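Local coordinates for protein butyryl-CoA dehydrogenase (Marinomonas mediterranea, PDB 6CXT) that belongs to the acyl-CoA dehydrogenase family of flavoproteins and binds flavin-adenine dinucleotide, at residues 67-72 / 298-303. Residues are numbered along the deposited sequence; the frame is centred on the assembly and turned at random.
Sequences TIKIIE and MLYYAA
Leu299 and Tyr300 meet Ile68, Lys69 and Glu72 where two helices of the acyl-CoA dehydrogenase fold pack in a buried, nearly antiparallel contact; the axes of segments 67-72 and 298-303 approach to 10.8 Å, their directions 150° apart. The contact joins helix 64-77 of the N-terminal helical domain to helix 279-306 of the C-terminal one. Leu299 offers CD2 to Ile68 CD1 at 3.9 Å, and it also touches helices 248-267 and 313-338. The Tyr300 side chain reaches across to helix 64-77. Ile68 CD1 lies at the edge of the Tyr300 ring, 3.4 Å from Tyr300 CD1, and the hydroxyl at the far end of the ring both accepts and donates a hydrogen bond. Lys69 bends at CD (chi2 59°), beyond which the chain runs on extended, and its NZ donates to Tyr300 OH over 3.0 Å; Trp5 adds an edge-to-face ring contact to Tyr300, and Phe13 a cation-pi contact to the lysine. The shortest polar link is Tyr300 OH to Glu72 OE1, 2.5 Å, in the plane of the ring and received on the carboxylate's syn lone pair. The extended Glu72 side chain has a second partner in Arg296, which forms a salt bridge with OE2. At Ala303 the backbones come nearest, and Ala303 CB rests 3.8 Å from Ile68 CG1.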
loop_
_atom_site.group_PDB
_atom_site.type_symbol
_atom_site.label_atom_id
_atom_site.label_comp_id
_atom_site.label_asym_id
_atom_site.label_seq_id
_atom_site.Cartn_x
_atom_site.Cartn_y
_atom_site.Cartn_z
ATOM N N THR B 67 -17.308 -10.098 -26.943
ATOM C CA THR B 67 -16.573 -8.951 -27.467
ATOM C C THR B 67 -15.364 -8.678 -26.538
ATOM O O THR B 67 -14.237 -8.538 -27.021
ATOM C CB THR B 67 -17.458 -7.690 -27.485
ATOM O OG1 THR B 67 -18.483 -7.819 -28.471
ATOM C CG2 THR B 67 -16.629 -6.399 -27.790
ATOM N N ILE B 68 -15.607 -8.592 -25.218
ATOM C CA ILE B 68 -14.481 -8.275 -24.302
ATOM C C ILE B 68 -13.415 -9.389 -24.294
ATOM O O ILE B 68 -12.218 -9.124 -24.129
ATOM C CB ILE B 68 -14.913 -7.825 -22.873
ATOM C CG1 ILE B 68 -15.617 -8.897 -22.083
ATOM C CG2 ILE B 68 -15.725 -6.517 -22.927
ATOM C CD1 ILE B 68 -14.660 -9.702 -21.221
ATOM N N LYS B 69 -13.860 -10.638 -24.469
ATOM C CA LYS B 69 -12.903 -11.755 -24.461
ATOM C C LYS B 69 -11.980 -11.647 -25.650
ATOM O O LYS B 69 -10.774 -11.915 -25.554
ATOM C CB LYS B 69 -13.638 -13.116 -24.435
ATOM C CG LYS B 69 -12.752 -14.354 -24.309
ATOM C CD LYS B 69 -11.880 -14.357 -23.048
ATOM C CE LYS B 69 -11.281 -15.743 -22.819
ATOM N NZ LYS B 69 -10.475 -15.722 -21.553
ATOM N N ILE B 70 -12.534 -11.264 -26.805
ATOM C CA ILE B 70 -11.674 -11.125 -28.001
ATOM C C ILE B 70 -10.711 -9.939 -27.792
ATOM O O ILE B 70 -9.523 -10.005 -28.118
ATOM C CB ILE B 70 -12.540 -10.900 -29.259
ATOM C CG1 ILE B 70 -13.205 -12.231 -29.654
ATOM C CG2 ILE B 70 -11.730 -10.286 -30.425
ATOM C CD1 ILE B 70 -14.442 -11.966 -30.541
ATOM N N ILE B 71 -11.234 -8.855 -27.227
ATOM C CA ILE B 71 -10.396 -7.665 -27.025
ATOM C C ILE B 71 -9.236 -8.016 -26.053
ATOM O O ILE B 71 -8.095 -7.584 -26.233
ATOM C CB ILE B 71 -11.251 -6.485 -26.478
ATOM C CG1 ILE B 71 -12.233 -6.010 -27.574
ATOM C CG2 ILE B 71 -10.352 -5.320 -26.037
ATOM C CD1 ILE B 71 -13.228 -4.961 -27.087
ATOM N N GLU B 72 -9.576 -8.764 -24.995
ATOM C CA GLU B 72 -8.549 -9.210 -24.040
ATOM C C GLU B 72 -7.483 -9.980 -24.765
ATOM O O GLU B 72 -6.282 -9.753 -24.529
ATOM C CB GLU B 72 -9.182 -10.110 -22.988
ATOM C CG GLU B 72 -8.180 -10.630 -21.964
ATOM C CD GLU B 72 -8.801 -11.683 -21.037
ATOM O OE1 GLU B 72 -10.047 -11.847 -21.024
ATOM O OE2 GLU B 72 -8.026 -12.383 -20.336
ATOM N N MET B 298 -13.400 -9.152 -12.413
ATOM C CA MET B 298 -14.172 -7.930 -12.310
ATOM C C MET B 298 -14.649 -7.453 -13.664
ATOM O O MET B 298 -15.771 -6.984 -13.753
ATOM C CB MET B 298 -13.366 -6.827 -11.585
ATOM C CG MET B 298 -13.200 -7.311 -10.150
ATOM S SD MET B 298 -12.204 -6.139 -9.233
ATOM C CE MET B 298 -13.362 -4.813 -8.973
ATOM N N LEU B 299 -13.802 -7.617 -14.682
ATOM C CA LEU B 299 -14.167 -7.283 -16.071
ATOM C C LEU B 299 -15.309 -8.190 -16.545
ATOM O O LEU B 299 -16.311 -7.705 -17.088
ATOM C CB LEU B 299 -12.891 -7.479 -16.933
ATOM C CG LEU B 299 -13.071 -7.437 -18.463
ATOM C CD1 LEU B 299 -13.545 -6.034 -18.907
ATOM C CD2 LEU B 299 -11.821 -7.947 -19.212
ATOM N N TYR B 300 -15.128 -9.499 -16.357
ATOM C CA TYR B 300 -16.135 -10.504 -16.779
ATOM C C TYR B 300 -17.473 -10.233 -16.090
ATOM O O TYR B 300 -18.519 -10.216 -16.729
ATOM C CB TYR B 300 -15.662 -11.934 -16.519
ATOM C CG TYR B 300 -14.478 -12.374 -17.360
ATOM C CD1 TYR B 300 -13.985 -11.561 -18.435
ATOM C CD2 TYR B 300 -13.808 -13.572 -17.058
ATOM C CE1 TYR B 300 -12.906 -11.980 -19.185
ATOM C CE2 TYR B 300 -12.717 -14.012 -17.821
ATOM C CZ TYR B 300 -12.262 -13.190 -18.864
ATOM O OH TYR B 300 -11.194 -13.599 -19.603
ATOM N N TYR B 301 -17.413 -9.933 -14.788
ATOM C CA TYR B 301 -18.592 -9.611 -14.050
ATOM C C TYR B 301 -19.265 -8.331 -14.577
ATOM O O TYR B 301 -20.510 -8.341 -14.771
ATOM C CB TYR B 301 -18.308 -9.529 -12.558
ATOM C CG TYR B 301 -19.528 -9.165 -11.773
ATOM C CD1 TYR B 301 -20.646 -10.037 -11.724
ATOM C CD2 TYR B 301 -19.610 -7.933 -11.096
ATOM C CE1 TYR B 301 -21.790 -9.696 -10.994
ATOM C CE2 TYR B 301 -20.765 -7.591 -10.359
ATOM C CZ TYR B 301 -21.827 -8.491 -10.309
ATOM O OH TYR B 301 -22.951 -8.119 -9.604
ATOM N N ALA B 302 -18.488 -7.255 -14.832
ATOM C CA ALA B 302 -19.049 -6.006 -15.333
ATOM C C ALA B 302 -19.676 -6.266 -16.713
ATOM O O ALA B 302 -20.793 -5.776 -16.943
ATOM C CB ALA B 302 -17.977 -4.914 -15.486
ATOM N N ALA B 303 -18.993 -7.024 -17.587
ATOM C CA ALA B 303 -19.518 -7.292 -18.929
ATOM C C ALA B 303 -20.808 -8.114 -18.840
ATOM O O ALA B 303 -21.779 -7.833 -19.543
ATOM C CB ALA B 303 -18.489 -7.987 -19.805
#